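Local atomic coordinates of L-Ribose isomerase (Acinetobacter, PDB entry 4Q0S), a protein that probably interconverts L-ribose and its ketose L-ribulose, using a metal-binding site inside a cupin barrel. Residues D103-V108 and P210-E215. Residues are numbered along the deposited sequence; the frame is centred on the assembly and turned at random.
Sequences DKLMIV and PLVVRE. With RB0 (D-ribitol), chain C.
Lys104 leans across to Glu215, which stands up from its own strand on the face of the sheet that looks into the sugar pocket. The Glu215 chain runs out extended, with CG anti to the backbone N (chi1 177°), and presents the carboxylate to D-ribitol; ribitol O3 donates a hydrogen bond to Glu215 OE2 at 3.2 Å. Lys104 starts with CG between its backbone N and carbonyl carbon (chi1 74°) and then bends at its next two torsions, which swings CD and CE across the Glu215 side chain at a slant, with Lys104 CE 3.2 Å from Glu215 OE2. The ammonium forms a salt bridge with that same oxygen, though the exact place of Lys104 NZ is doubtful; Ser217 OG is a weak further partner of both groups. Met106 comes in at the other carboxylate oxygen: its chain turns at the thioether, putting CE 3.5 Å from Glu215 OE1, while SD faces ribitol C3 at 4.0 Å.

Beneath these side chains the strands run antiparallel, joined by paired N-H...O=C bonds at Lys104 and Glu215, Met106 and Val213, and Val108 and Leu211. On the reverse face Leu105 CD1 presses on Val212 CG1 at 3.5 Å, and Ile107 CG2 lies beside Pro210 CB at 3.8 Å, an apolar patch where helix 19-35 covers Ile107, Val212 and Pro210. Toward Asp103 and Arg214 the contact turns polar, with a long salt bridge, OD2 to NH2 3.9 Å, their planes 81° apart. Asp103 OD1 bonds Tyr38 and OD2 pairs with Lys190 of a second subunit, whose Glu127 holds Arg214, so this end lies at a subunit interface.

Paired backbone bonds thus fix two cupin-barrel strands that present one carboxylate to the sugar, about 5 Å from the cobalt ion and close to the metal ligand Glu124.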
# COMPACT_ATOMS: atom_id res chain seq x y z
N ASP A 103 -8.68 -17.49 -6.46
CA ASP A 103 -8.04 -16.18 -6.29
C ASP A 103 -6.53 -16.41 -6.29
O ASP A 103 -6.03 -17.24 -5.53
CB ASP A 103 -8.46 -15.56 -4.95
CG ASP A 103 -8.18 -14.06 -4.87
OD1 ASP A 103 -7.09 -13.63 -5.30
OD2 ASP A 103 -9.04 -13.31 -4.36
N LYS A 104 -5.82 -15.69 -7.15
CA LYS A 104 -4.37 -15.82 -7.22
C LYS A 104 -3.74 -14.50 -7.62
O LYS A 104 -4.40 -13.62 -8.17
CB LYS A 104 -3.96 -16.90 -8.22
CG LYS A 104 -4.14 -16.48 -9.68
CD LYS A 104 -5.08 -17.42 -10.43
CE LYS A 104 -6.50 -17.37 -9.88
NZ LYS A 104 -7.47 -18.17 -10.69
N LEU A 105 -2.44 -14.38 -7.34
CA LEU A 105 -1.68 -13.21 -7.69
C LEU A 105 -0.71 -13.71 -8.76
O LEU A 105 -0.06 -14.73 -8.57
CB LEU A 105 -0.89 -12.69 -6.49
CG LEU A 105 -0.21 -11.35 -6.73
CD1 LEU A 105 -1.28 -10.28 -6.93
CD2 LEU A 105 0.69 -10.98 -5.55
N MET A 106 -0.62 -13.00 -9.88
CA MET A 106 0.27 -13.40 -10.94
C MET A 106 1.32 -12.34 -11.17
O MET A 106 1.02 -11.14 -11.22
CB MET A 106 -0.52 -13.66 -12.23
CG MET A 106 -1.66 -14.66 -12.03
SD MET A 106 -2.51 -15.13 -13.54
CE MET A 106 -3.35 -13.63 -13.94
N ILE A 107 2.57 -12.77 -11.28
CA ILE A 107 3.66 -11.84 -11.49
C ILE A 107 4.41 -12.18 -12.77
O ILE A 107 4.97 -13.27 -12.91
CB ILE A 107 4.62 -11.84 -10.28
CG1 ILE A 107 3.82 -11.52 -9.01
CG2 ILE A 107 5.73 -10.82 -10.50
CD1 ILE A 107 4.66 -11.43 -7.76
N VAL A 108 4.41 -11.23 -13.68
CA VAL A 108 5.06 -11.37 -14.97
C VAL A 108 6.11 -10.27 -15.14
O VAL A 108 5.81 -9.08 -15.04
CB VAL A 108 4.02 -11.26 -16.10
CG1 VAL A 108 4.69 -11.38 -17.45
CG2 VAL A 108 2.96 -12.35 -15.92
N PRO A 210 7.61 -5.34 -12.26
CA PRO A 210 7.00 -6.55 -12.80
C PRO A 210 5.49 -6.30 -12.88
O PRO A 210 4.97 -5.48 -12.13
CB PRO A 210 7.31 -7.62 -11.75
CG PRO A 210 8.48 -7.05 -10.98
CD PRO A 210 8.16 -5.58 -10.92
N LEU A 211 4.81 -6.97 -13.79
CA LEU A 211 3.37 -6.84 -13.87
C LEU A 211 2.83 -7.70 -12.74
O LEU A 211 3.21 -8.86 -12.59
CB LEU A 211 2.85 -7.37 -15.21
CG LEU A 211 1.36 -7.73 -15.22
CD1 LEU A 211 0.55 -6.48 -14.90
CD2 LEU A 211 0.96 -8.31 -16.59
N VAL A 212 1.96 -7.13 -11.92
CA VAL A 212 1.36 -7.88 -10.82
C VAL A 212 -0.14 -7.79 -11.04
O VAL A 212 -0.71 -6.69 -11.09
CB VAL A 212 1.72 -7.28 -9.44
CG1 VAL A 212 1.14 -8.16 -8.31
CG2 VAL A 212 3.23 -7.21 -9.29
N VAL A 213 -0.78 -8.95 -11.18
CA VAL A 213 -2.22 -8.99 -11.43
C VAL A 213 -2.96 -9.93 -10.51
O VAL A 213 -2.51 -11.04 -10.24
CB VAL A 213 -2.52 -9.44 -12.89
CG1 VAL A 213 -4.03 -9.38 -13.17
CG2 VAL A 213 -1.76 -8.56 -13.87
N ARG A 214 -4.10 -9.48 -10.02
CA ARG A 214 -4.92 -10.31 -9.16
C ARG A 214 -5.97 -10.97 -10.06
O ARG A 214 -6.73 -10.30 -10.75
CB ARG A 214 -5.58 -9.42 -8.10
CG ARG A 214 -6.46 -10.17 -7.11
CD ARG A 214 -7.13 -9.18 -6.16
NE ARG A 214 -6.23 -8.65 -5.13
CZ ARG A 214 -6.22 -9.08 -3.87
NH1 ARG A 214 -5.37 -8.56 -2.99
NH2 ARG A 214 -7.06 -10.04 -3.49
N GLU A 215 -6.00 -12.30 -10.07
CA GLU A 215 -7.00 -13.00 -10.87
C GLU A 215 -8.07 -13.62 -9.99
O GLU A 215 -7.77 -14.29 -9.01
CB GLU A 215 -6.36 -14.11 -11.72
CG GLU A 215 -7.41 -14.90 -12.52
CD GLU A 215 -6.83 -16.05 -13.31
OE1 GLU A 215 -6.05 -15.78 -14.24
OE2 GLU A 215 -7.15 -17.22 -13.00
C1 RB0 C . -2.04 -19.86 -16.42
O1 RB0 C . -1.14 -20.95 -16.42
C2 RB0 C . -2.99 -19.97 -15.24
O2 RB0 C . -3.92 -21.02 -15.47
C3 RB0 C . -3.71 -18.64 -14.99
O3 RB0 C . -4.41 -18.69 -13.75
C4 RB0 C . -4.68 -18.25 -16.11
O4 RB0 C . -5.04 -19.41 -16.86
C5 RB0 C . -4.04 -17.22 -17.03
O5 RB0 C . -4.99 -16.74 -17.98